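Local coordinates for protein short-chain dehydrogenase/reductase SDR (Vibrio parahaemolyticus, PDB 3GUY) that probably catalyses NAD(P)(H)-dependent oxidation or reduction of an alcohol or carbonyl substrate, as other short-chain dehydrogenases/reductases do, at residues E16-Y21 / A200-H204; A27-R33 / N48-R54; F85-Q91 / Q139-Y143; S130-Q134 / V171-G175. The protein carries 2 engineered substitutions. One frame throughout, in Å; residues are numbered along the deposited sequence.

Contact 1 (E16-Y21 / A200-H204)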
# COMPACT_ATOMS: atom_id res chain seq x y z
N GLU D 16 -14.06 -24.89 -10.94
CA GLU D 16 -15.15 -24.10 -11.58
C GLU D 16 -14.64 -23.32 -12.77
O GLU D 16 -15.34 -23.22 -13.77
CB GLU D 16 -15.82 -23.17 -10.58
CG GLU D 16 -16.51 -23.93 -9.48
CD GLU D 16 -17.43 -25.03 -10.02
OE1 GLU D 16 -18.27 -24.77 -10.92
OE2 GLU D 16 -17.29 -26.18 -9.54
N LEU D 17 -13.41 -22.80 -12.70
CA LEU D 17 -12.81 -22.16 -13.89
C LEU D 17 -12.58 -23.22 -14.99
O LEU D 17 -12.81 -22.96 -16.19
CB LEU D 17 -11.48 -21.46 -13.56
CG LEU D 17 -11.55 -20.03 -13.00
CD1 LEU D 17 -10.15 -19.63 -12.45
CD2 LEU D 17 -12.08 -18.99 -14.03
N ALA D 18 -12.15 -24.41 -14.60
CA ALA D 18 -11.96 -25.47 -15.59
C ALA D 18 -13.27 -25.69 -16.39
O ALA D 18 -13.25 -25.74 -17.62
CB ALA D 18 -11.46 -26.78 -14.94
N LYS D 19 -14.39 -25.76 -15.68
CA LYS D 19 -15.69 -26.03 -16.31
C LYS D 19 -16.10 -24.94 -17.30
O LYS D 19 -16.59 -25.26 -18.40
CB LYS D 19 -16.76 -26.23 -15.25
CG LYS D 19 -16.50 -27.45 -14.43
CD LYS D 19 -17.42 -27.53 -13.25
CE LYS D 19 -17.16 -28.80 -12.46
NZ LYS D 19 -18.17 -28.91 -11.36
N LEU D 20 -15.87 -23.66 -16.96
CA LEU D 20 -16.25 -22.55 -17.85
C LEU D 20 -15.37 -22.50 -19.10
O LEU D 20 -15.84 -22.17 -20.21
CB LEU D 20 -16.23 -21.18 -17.14
CG LEU D 20 -17.14 -20.90 -15.93
CD1 LEU D 20 -16.75 -19.51 -15.38
CD2 LEU D 20 -18.65 -20.95 -16.20
N TYR D 21 -14.08 -22.80 -18.94
CA TYR D 21 -13.18 -22.81 -20.10
C TYR D 21 -13.52 -24.01 -21.01
O TYR D 21 -13.58 -23.88 -22.21
CB TYR D 21 -11.71 -22.93 -19.68
CG TYR D 21 -11.03 -21.69 -19.19
CD1 TYR D 21 -10.88 -20.57 -20.02
CD2 TYR D 21 -10.50 -21.63 -17.90
CE1 TYR D 21 -10.24 -19.42 -19.58
CE2 TYR D 21 -9.85 -20.48 -17.45
CZ TYR D 21 -9.72 -19.39 -18.30
OH TYR D 21 -9.07 -18.27 -17.85
N ALA D 200 -15.91 -17.66 -10.13
CA ALA D 200 -15.27 -18.12 -11.36
C ALA D 200 -15.94 -17.44 -12.56
O ALA D 200 -15.26 -17.08 -13.50
CB ALA D 200 -15.32 -19.64 -11.50
N LEU D 201 -17.27 -17.25 -12.49
CA LEU D 201 -18.02 -16.58 -13.59
C LEU D 201 -17.52 -15.14 -13.79
O LEU D 201 -17.21 -14.74 -14.89
CB LEU D 201 -19.55 -16.59 -13.34
CG LEU D 201 -20.37 -17.70 -14.04
CD1 LEU D 201 -21.88 -17.72 -13.58
CD2 LEU D 201 -20.27 -17.56 -15.57
N MET D 202 -17.39 -14.41 -12.70
CA MET D 202 -16.86 -13.02 -12.74
C MET D 202 -15.42 -12.90 -13.19
O MET D 202 -15.07 -11.97 -13.96
CB MET D 202 -17.05 -12.35 -11.37
CG MET D 202 -18.53 -12.05 -11.09
SD MET D 202 -18.95 -11.14 -9.60
CE MET D 202 -18.92 -12.45 -8.45
N ILE D 203 -14.56 -13.81 -12.71
CA ILE D 203 -13.14 -13.80 -13.05
C ILE D 203 -13.00 -14.12 -14.52
O ILE D 203 -12.33 -13.41 -15.27
CB ILE D 203 -12.29 -14.78 -12.19
CG1 ILE D 203 -12.23 -14.29 -10.73
CG2 ILE D 203 -10.85 -14.91 -12.76
CD1 ILE D 203 -11.85 -15.31 -9.64
N HIS D 204 -13.66 -15.19 -14.94
CA HIS D 204 -13.68 -15.56 -16.34
C HIS D 204 -14.20 -14.45 -17.27
O HIS D 204 -13.56 -14.12 -18.25
CB HIS D 204 -14.50 -16.84 -16.53
CG HIS D 204 -14.47 -17.34 -17.94
ND1 HIS D 204 -15.39 -16.93 -18.88
CD2 HIS D 204 -13.59 -18.13 -18.58
CE1 HIS D 204 -15.10 -17.49 -20.04
NE2 HIS D 204 -14.01 -18.22 -19.89
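Beginning at Glu16, helix 16-21 meets helix 200-204 through aliphatic carbon: Glu16 CB lies 3.7 Å from Ala200 CB, while the carboxylate leads off to a salt bridge within its own helix, Lys19 NZ to Glu16 OE2 at a long 3.4 Å. Next, Leu17 CG is 4.1 Å from Ala200 CB, and Leu17 CD2 reaches Ile203 CG2 at 4.4 Å and His204 CB at 4.1 Å. Leu20 points toward the partner: Leu20 CD1 is 3.7 Å from both Leu201 CA and His204 CB, and Leu20 CD2 meets Leu201 CD2 at 3.8 Å. Tyr21 closes the segment with a T-shaped stack, the edge of His204 directed at the tyrosine face (centroids 5.1 Å apart, planes at 74°). Ala200 sits where the backbones come closest, Leu17 CA to Ala200 CA being 5.4 Å; the local axes are 9.5 Å apart and cross at -56°. His204 NE2 also makes a weak hydrogen bond to Glu24, and Leu201 packs against Ile210 of the second subunit. In this Rossmann fold both helices lie on the parallel sheet: Ala18 and Tyr21 rest on strand 4-7, Leu17 on Val77 of strand 75-78, and Ile203 on Val171 of strand 167-174.

Contact 2 (A27-R33 / N48-R54). Engineered in segment 48-54: Arg54 (natural residue Cys).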
# COMPACT_ATOMS: atom_id res chain seq x y z
N ALA D 27 -9.26 -26.48 -24.66
CA ALA D 27 -8.47 -27.54 -24.01
C ALA D 27 -7.88 -27.07 -22.67
O ALA D 27 -7.20 -26.05 -22.61
CB ALA D 27 -7.36 -28.01 -24.91
N THR D 28 -8.12 -27.87 -21.63
CA THR D 28 -7.56 -27.69 -20.28
C THR D 28 -6.66 -28.88 -19.84
O THR D 28 -6.90 -30.05 -20.21
CB THR D 28 -8.67 -27.54 -19.27
OG1 THR D 28 -9.46 -28.75 -19.23
CG2 THR D 28 -9.54 -26.36 -19.62
N TYR D 29 -5.60 -28.56 -19.08
CA TYR D 29 -4.77 -29.52 -18.34
C TYR D 29 -4.82 -29.18 -16.85
O TYR D 29 -4.45 -28.08 -16.45
CB TYR D 29 -3.34 -29.46 -18.84
CG TYR D 29 -2.51 -30.66 -18.40
CD1 TYR D 29 -2.47 -31.84 -19.18
CD2 TYR D 29 -1.81 -30.63 -17.21
CE1 TYR D 29 -1.72 -32.93 -18.78
CE2 TYR D 29 -1.04 -31.72 -16.80
CZ TYR D 29 -1.00 -32.87 -17.59
OH TYR D 29 -0.24 -33.93 -17.15
N LEU D 30 -5.33 -30.10 -16.04
CA LEU D 30 -5.62 -29.84 -14.65
C LEU D 30 -4.61 -30.50 -13.69
O LEU D 30 -4.22 -31.67 -13.85
CB LEU D 30 -7.02 -30.30 -14.29
CG LEU D 30 -8.19 -29.78 -15.16
CD1 LEU D 30 -9.45 -29.89 -14.35
CD2 LEU D 30 -8.04 -28.37 -15.68
N THR D 31 -4.19 -29.73 -12.67
CA THR D 31 -3.31 -30.28 -11.66
C THR D 31 -3.89 -29.98 -10.27
O THR D 31 -4.65 -29.02 -10.06
CB THR D 31 -1.82 -29.84 -11.83
OG1 THR D 31 -0.99 -30.71 -11.05
CG2 THR D 31 -1.60 -28.39 -11.37
N GLY D 32 -3.57 -30.86 -9.34
CA GLY D 32 -4.02 -30.78 -7.94
C GLY D 32 -3.25 -31.83 -7.18
O GLY D 32 -2.38 -32.51 -7.76
N ARG D 33 -3.57 -32.00 -5.90
CA ARG D 33 -2.81 -32.98 -5.10
C ARG D 33 -3.39 -34.38 -5.23
O ARG D 33 -2.63 -35.34 -5.19
CB ARG D 33 -2.60 -32.51 -3.64
CG ARG D 33 -1.43 -31.46 -3.52
CD ARG D 33 -0.74 -31.40 -2.13
NE ARG D 33 -1.66 -31.61 -1.00
CZ ARG D 33 -2.53 -30.72 -0.52
NH1 ARG D 33 -2.65 -29.52 -1.07
NH2 ARG D 33 -3.30 -31.02 0.52
N ASN D 48 -11.03 -31.66 -22.20
CA ASN D 48 -9.85 -31.81 -21.36
C ASN D 48 -8.80 -32.74 -21.97
O ASN D 48 -9.13 -33.81 -22.52
CB ASN D 48 -10.25 -32.28 -19.95
CG ASN D 48 -9.04 -32.61 -19.10
OD1 ASN D 48 -8.62 -33.76 -19.08
ND2 ASN D 48 -8.41 -31.57 -18.49
N VAL D 49 -7.53 -32.34 -21.86
CA VAL D 49 -6.43 -33.06 -22.48
C VAL D 49 -5.46 -33.59 -21.43
O VAL D 49 -4.28 -33.75 -21.69
CB VAL D 49 -5.67 -32.18 -23.49
CG1 VAL D 49 -6.59 -31.81 -24.68
CG2 VAL D 49 -5.11 -30.95 -22.81
N GLY D 50 -5.95 -33.87 -20.23
CA GLY D 50 -5.11 -34.45 -19.21
C GLY D 50 -5.20 -33.75 -17.88
O GLY D 50 -5.76 -32.66 -17.75
N TYR D 51 -4.72 -34.46 -16.88
CA TYR D 51 -4.60 -34.00 -15.52
C TYR D 51 -3.45 -34.78 -14.89
O TYR D 51 -3.14 -35.92 -15.31
CB TYR D 51 -5.88 -34.25 -14.74
CG TYR D 51 -6.35 -35.70 -14.65
CD1 TYR D 51 -5.95 -36.52 -13.60
CD2 TYR D 51 -7.24 -36.25 -15.59
CE1 TYR D 51 -6.40 -37.84 -13.48
CE2 TYR D 51 -7.70 -37.58 -15.50
CZ TYR D 51 -7.27 -38.37 -14.44
OH TYR D 51 -7.70 -39.67 -14.30
N ARG D 52 -2.81 -34.19 -13.89
CA ARG D 52 -1.73 -34.88 -13.20
C ARG D 52 -1.65 -34.38 -11.77
O ARG D 52 -1.59 -33.18 -11.54
CB ARG D 52 -0.43 -34.59 -13.91
CG ARG D 52 0.69 -35.48 -13.49
CD ARG D 52 1.88 -35.19 -14.29
NE ARG D 52 3.02 -36.02 -13.91
CZ ARG D 52 4.26 -35.83 -14.34
NH1 ARG D 52 4.56 -34.81 -15.14
NH2 ARG D 52 5.22 -36.65 -13.94
N ALA D 53 -1.69 -35.31 -10.82
CA ALA D 53 -1.48 -35.00 -9.41
C ALA D 53 -0.07 -34.53 -9.22
O ALA D 53 0.87 -35.23 -9.63
CB ALA D 53 -1.75 -36.24 -8.55
N ARG D 54 0.12 -33.37 -8.58
CA ARG D 54 1.44 -32.85 -8.28
C ARG D 54 1.45 -32.14 -6.93
O ARG D 54 0.44 -31.55 -6.53
CB ARG D 54 1.90 -31.85 -9.34
CG ARG D 54 1.84 -32.27 -10.80
CD ARG D 54 3.13 -32.76 -11.33
NE ARG D 54 3.44 -34.09 -10.82
CZ ARG D 54 4.64 -34.67 -10.89
NH1 ARG D 54 4.79 -35.89 -10.41
NH2 ARG D 54 5.68 -34.06 -11.43
O HOH W 1 2.48 -33.31 -16.72
O HOH W 2 -0.86 -29.82 -8.30
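One asparagine side chain stitches the start of this strand pair together. Asn48 OD1 accepts from Gly50 N (2.9 Å), forming an Asx turn, while Asn48 ND2 donates to Gly50 O (3.0 Å) and across to Thr28 OG1 (3.1 Å). The Gly50 backbone (phi 132°, psi 164°) calls for glycine, and a CB would also clash with Tyr29 CE1, because the Tyr29 ring lays a face over Gly50 C and Tyr51 N. The parallel exchange then runs Val49 N to Thr28 O (2.9 Å), Leu30 N to Gly50 O (3.1 Å), Arg52 N to Leu30 O (2.9 Å, the position of Leu30 O being less certain) and Arg54 N to Gly32 O (2.8 Å). Strand 28-32 and the weakly bonded 51-53, 13° from parallel and 4.7 Å apart, are joined through helix 35-42 in a beta-alpha-beta crossover of the Rossmann fold. Tyr51 packs on Leu38 and Thr42 of that helix, its OH bonded to Ser39 OG. On the other face, Thr31 OG1 donates to Arg52 O (2.6 Å), one water joins Thr31 OG1 (2.9 Å) to Arg54 O (2.8 Å), and another links Tyr29 OH (2.8 Å) with Arg52 NH1 (3.0 Å). Engineered Arg54 sends NH2 to Glu61 O and Gln64 OE1.

Contact 3 (F85-Q91 / Q139-Y143)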
# COMPACT_ATOMS: atom_id res chain seq x y z
N PHE D 85 -5.50 -20.42 10.28
CA PHE D 85 -5.82 -19.19 11.00
C PHE D 85 -5.73 -19.33 12.52
O PHE D 85 -5.54 -20.44 13.02
CB PHE D 85 -7.22 -18.79 10.61
CG PHE D 85 -7.41 -18.66 9.13
CD1 PHE D 85 -6.94 -17.54 8.48
CD2 PHE D 85 -8.04 -19.66 8.40
CE1 PHE D 85 -7.11 -17.41 7.10
CE2 PHE D 85 -8.21 -19.55 7.04
CZ PHE D 85 -7.74 -18.42 6.38
N GLY D 86 -5.89 -18.21 13.22
CA GLY D 86 -5.87 -18.14 14.68
C GLY D 86 -4.85 -17.10 15.17
O GLY D 86 -3.97 -16.66 14.43
N LEU D 87 -4.96 -16.73 16.43
CA LEU D 87 -4.02 -15.82 17.05
C LEU D 87 -2.62 -16.44 16.90
O LEU D 87 -2.48 -17.67 17.04
CB LEU D 87 -4.38 -15.65 18.52
CG LEU D 87 -5.59 -14.80 18.90
CD1 LEU D 87 -5.88 -14.96 20.41
CD2 LEU D 87 -5.36 -13.32 18.48
N LEU D 88 -1.60 -15.62 16.64
CA LEU D 88 -0.28 -16.14 16.30
C LEU D 88 0.25 -17.13 17.39
O LEU D 88 0.79 -18.20 17.06
CB LEU D 88 0.71 -15.01 16.02
CG LEU D 88 2.14 -15.41 15.61
CD1 LEU D 88 2.16 -16.18 14.25
CD2 LEU D 88 3.10 -14.17 15.53
N GLN D 89 0.10 -16.79 18.66
CA GLN D 89 0.59 -17.63 19.74
C GLN D 89 -0.15 -18.99 19.80
O GLN D 89 0.39 -19.95 20.37
CB GLN D 89 0.50 -16.91 21.08
CG GLN D 89 -0.94 -16.76 21.65
CD GLN D 89 -1.65 -15.46 21.25
OE1 GLN D 89 -2.54 -14.99 21.97
NE2 GLN D 89 -1.24 -14.86 20.12
N GLU D 90 -1.35 -19.07 19.24
CA GLU D 90 -2.13 -20.33 19.22
C GLU D 90 -1.78 -21.17 18.01
O GLU D 90 -2.19 -22.31 17.93
CB GLU D 90 -3.63 -20.11 19.05
CG GLU D 90 -4.21 -18.90 19.67
CD GLU D 90 -4.48 -19.08 21.13
OE1 GLU D 90 -5.41 -18.38 21.63
OE2 GLU D 90 -3.77 -19.90 21.74
N GLN D 91 -1.08 -20.60 17.03
CA GLN D 91 -0.82 -21.35 15.81
C GLN D 91 0.27 -22.40 16.00
O GLN D 91 1.28 -22.17 16.67
CB GLN D 91 -0.49 -20.40 14.66
CG GLN D 91 -1.71 -19.58 14.21
CD GLN D 91 -1.48 -18.89 12.84
OE1 GLN D 91 -0.52 -19.18 12.13
NE2 GLN D 91 -2.40 -18.00 12.47
N GLN D 139 -5.81 -12.50 13.49
CA GLN D 139 -5.95 -13.96 13.43
C GLN D 139 -5.62 -14.58 12.07
O GLN D 139 -5.88 -15.71 11.83
CB GLN D 139 -7.30 -14.40 13.96
CG GLN D 139 -7.56 -13.83 15.29
CD GLN D 139 -8.64 -14.61 16.07
OE1 GLN D 139 -9.19 -15.58 15.58
NE2 GLN D 139 -8.93 -14.16 17.25
N GLU D 140 -5.02 -13.81 11.19
CA GLU D 140 -4.64 -14.34 9.90
C GLU D 140 -3.21 -13.97 9.58
O GLU D 140 -2.83 -13.80 8.40
CB GLU D 140 -5.60 -13.81 8.81
CG GLU D 140 -7.04 -13.99 9.07
CD GLU D 140 -7.91 -13.60 7.88
OE1 GLU D 140 -7.49 -13.69 6.68
OE2 GLU D 140 -9.06 -13.23 8.17
N SER D 141 -2.38 -13.82 10.61
CA SER D 141 -1.11 -13.17 10.42
C SER D 141 -0.22 -13.94 9.41
O SER D 141 0.44 -13.32 8.61
CB SER D 141 -0.41 -12.94 11.73
OG SER D 141 0.00 -14.14 12.35
N THR D 142 -0.14 -15.25 9.54
CA THR D 142 0.69 -16.08 8.63
C THR D 142 0.06 -16.28 7.26
O THR D 142 0.76 -16.49 6.25
CB THR D 142 0.97 -17.45 9.25
OG1 THR D 142 -0.30 -18.03 9.65
CG2 THR D 142 1.92 -17.29 10.48
N TYR D 143 -1.27 -16.26 7.22
CA TYR D 143 -2.02 -16.26 5.94
C TYR D 143 -1.75 -15.00 5.18
O TYR D 143 -1.36 -15.07 4.02
CB TYR D 143 -3.51 -16.40 6.14
CG TYR D 143 -4.27 -16.61 4.86
CD1 TYR D 143 -4.09 -17.76 4.08
CD2 TYR D 143 -5.17 -15.66 4.42
CE1 TYR D 143 -4.78 -17.94 2.89
CE2 TYR D 143 -5.91 -15.86 3.26
CZ TYR D 143 -5.69 -17.01 2.49
OH TYR D 143 -6.38 -17.21 1.32
O HOH W 3 -2.42 -14.52 13.56
O HOH W 4 -2.87 -17.26 9.54
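Phe85 directs its ring edge at the face of Tyr143, with Phe85 CE1 3.7 Å from Tyr143 CG, centroids 5.1 Å apart and planes at 60°. Phe85 CD1 also touches Glu140 CG at 3.6 Å, and Trp181 meets the phenylalanine ring from outside the two segments. Next to this aromatic pair the backbones join directly, Gly86 N donating to Gln139 O at 2.9 Å and 167°. Gly86 adopts phi 126° and psi 165°, a conformation that calls for glycine. Gln91 locks the turn 85-91 to the start of helix 141-160: Gln91 NE2 donates back to Gly86 O (2.8 Å), and Thr142 OG1 donates to Gln91 OE1 (2.7 Å). Two waters extend the network. One donates to Gly86 O (2.8 Å) and accepts from Ser141 N (3.0 Å); the other ties Gln91 NE2 (3.1 Å), Thr142 OG1 (2.7 Å) and Tyr143 N (3.0 Å). Glu160 of the third subunit binds the backbone N of both Leu88 and Gln139, so the contact abuts a subunit interface. Tyr143 opens a YxxxK sequence, the signature of the short-chain dehydrogenase/reductase active site, and is probably the catalytic tyrosine; Phe85 packs directly on the ring of this probable catalytic residue.

Contact 4 (S130-Q134 / V171-G175)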
# COMPACT_ATOMS: atom_id res chain seq x y z
N SER D 130 -5.65 -13.43 -2.74
CA SER D 130 -6.74 -13.30 -1.79
C SER D 130 -6.73 -11.83 -1.42
O SER D 130 -5.70 -11.13 -1.63
CB SER D 130 -6.48 -14.15 -0.53
OG SER D 130 -7.11 -13.58 0.60
N THR D 131 -7.86 -11.34 -0.92
CA THR D 131 -7.90 -9.98 -0.35
C THR D 131 -6.94 -9.86 0.83
O THR D 131 -6.46 -8.75 1.09
CB THR D 131 -9.31 -9.54 0.02
OG1 THR D 131 -9.92 -10.49 0.89
CG2 THR D 131 -10.15 -9.43 -1.28
N ALA D 132 -6.58 -10.98 1.45
CA ALA D 132 -5.57 -11.00 2.54
C ALA D 132 -4.16 -10.55 2.07
O ALA D 132 -3.30 -10.29 2.89
CB ALA D 132 -5.50 -12.39 3.18
N ALA D 133 -3.92 -10.50 0.75
CA ALA D 133 -2.67 -10.03 0.16
C ALA D 133 -2.55 -8.52 0.22
O ALA D 133 -1.48 -7.98 0.08
CB ALA D 133 -2.56 -10.53 -1.36
N GLN D 134 -3.65 -7.83 0.44
CA GLN D 134 -3.69 -6.39 0.33
C GLN D 134 -3.97 -5.64 1.64
O GLN D 134 -3.93 -4.45 1.63
CB GLN D 134 -4.76 -6.02 -0.73
CG GLN D 134 -4.33 -6.58 -2.10
CD GLN D 134 -5.09 -6.03 -3.23
OE1 GLN D 134 -4.50 -5.64 -4.22
NE2 GLN D 134 -6.42 -6.04 -3.12
N VAL D 171 -5.40 -11.59 -9.30
CA VAL D 171 -6.78 -11.75 -8.91
C VAL D 171 -6.82 -11.91 -7.40
O VAL D 171 -6.03 -12.70 -6.85
CB VAL D 171 -7.40 -13.02 -9.55
CG1 VAL D 171 -8.86 -13.10 -9.19
CG2 VAL D 171 -7.12 -13.06 -11.10
N TYR D 172 -7.72 -11.16 -6.75
CA TYR D 172 -7.84 -11.11 -5.29
C TYR D 172 -9.26 -11.38 -4.86
O TYR D 172 -10.08 -10.45 -4.80
CB TYR D 172 -7.40 -9.75 -4.72
CG TYR D 172 -6.02 -9.29 -5.14
CD1 TYR D 172 -4.89 -9.66 -4.42
CD2 TYR D 172 -5.84 -8.54 -6.28
CE1 TYR D 172 -3.62 -9.24 -4.80
CE2 TYR D 172 -4.55 -8.12 -6.69
CZ TYR D 172 -3.45 -8.46 -5.93
OH TYR D 172 -2.21 -8.07 -6.36
N PRO D 173 -9.60 -12.65 -4.62
CA PRO D 173 -10.92 -12.95 -4.12
C PRO D 173 -11.02 -12.76 -2.63
O PRO D 173 -10.06 -13.03 -1.88
CB PRO D 173 -11.12 -14.42 -4.46
CG PRO D 173 -9.86 -14.90 -5.01
CD PRO D 173 -8.89 -13.83 -5.16
N GLY D 174 -12.21 -12.39 -2.18
CA GLY D 174 -12.50 -12.31 -0.74
C GLY D 174 -13.89 -12.83 -0.50
O GLY D 174 -14.78 -12.66 -1.33
N GLY D 175 -14.10 -13.43 0.66
CA GLY D 175 -15.42 -13.92 1.06
C GLY D 175 -15.80 -15.26 0.46
O GLY D 175 -16.98 -15.59 0.32
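Residues 130-134 lie in the loop after strand 124-128 that carries the active-site serine in short-chain dehydrogenases/reductases, a role Ser130 probably fills here. Ser130 OG accepts from Ala132 N (2.8 Å) in an ST turn that overlaps the start of 3-10 segment 131-133. One main-chain bond fixes this loop to strand 167-174, Thr131 N to Pro173 O at 2.9 Å and 152°, supported by a CA-H...O contact from Ser130 CA to Pro173 O (3.3 Å). Gly174 lets the loop lie close: Thr131 OG1 is 3.6 Å from Gly174 CA, and a CB there would clash with that hydroxyl. Tyr172 supplies the largest share of the buried area. Ser130 O (3.3 Å from Tyr172 CD1) and Ala133 CB (3.8 Å from Tyr172 CE1) approach the ring edge, while Gln134 CG makes a CH-pi contact over a face, 4.2 Å from the centroid. Strand 167-174 bonds to Met127 and Met129 on one side and to Val220 of strand 214-222 on the other; helix 141-160 touches the loop through Tyr143 and Lys147.

Contacts 3 and 4 are mostly buried and meet at the probable active site: Tyr143 OH lies 3.6 Å from Ser130 CB, and Tyr143 CE2 lies 3.5 Å from Ala132 CB. Contacts 1 and 2 are only partly buried. Contact 2 joins sheet strands by backbone hydrogen bonds along a weakly bonded edge strand, whereas contact 1 stacks two helices on the sheet through apolar and aromatic side chains. Contact 1 touches both its neighbours there, by Ala18 CB to Leu30 CD1 (3.8 Å) in contact 2 and Ile203 CD1 to Val171 CG1 (3.8 Å) in contact 4. Contact 3, about 31 Å from contact 1 between centres, lies on the opposite side of the chain's centre from it and mixes waters, polar side chains and rings.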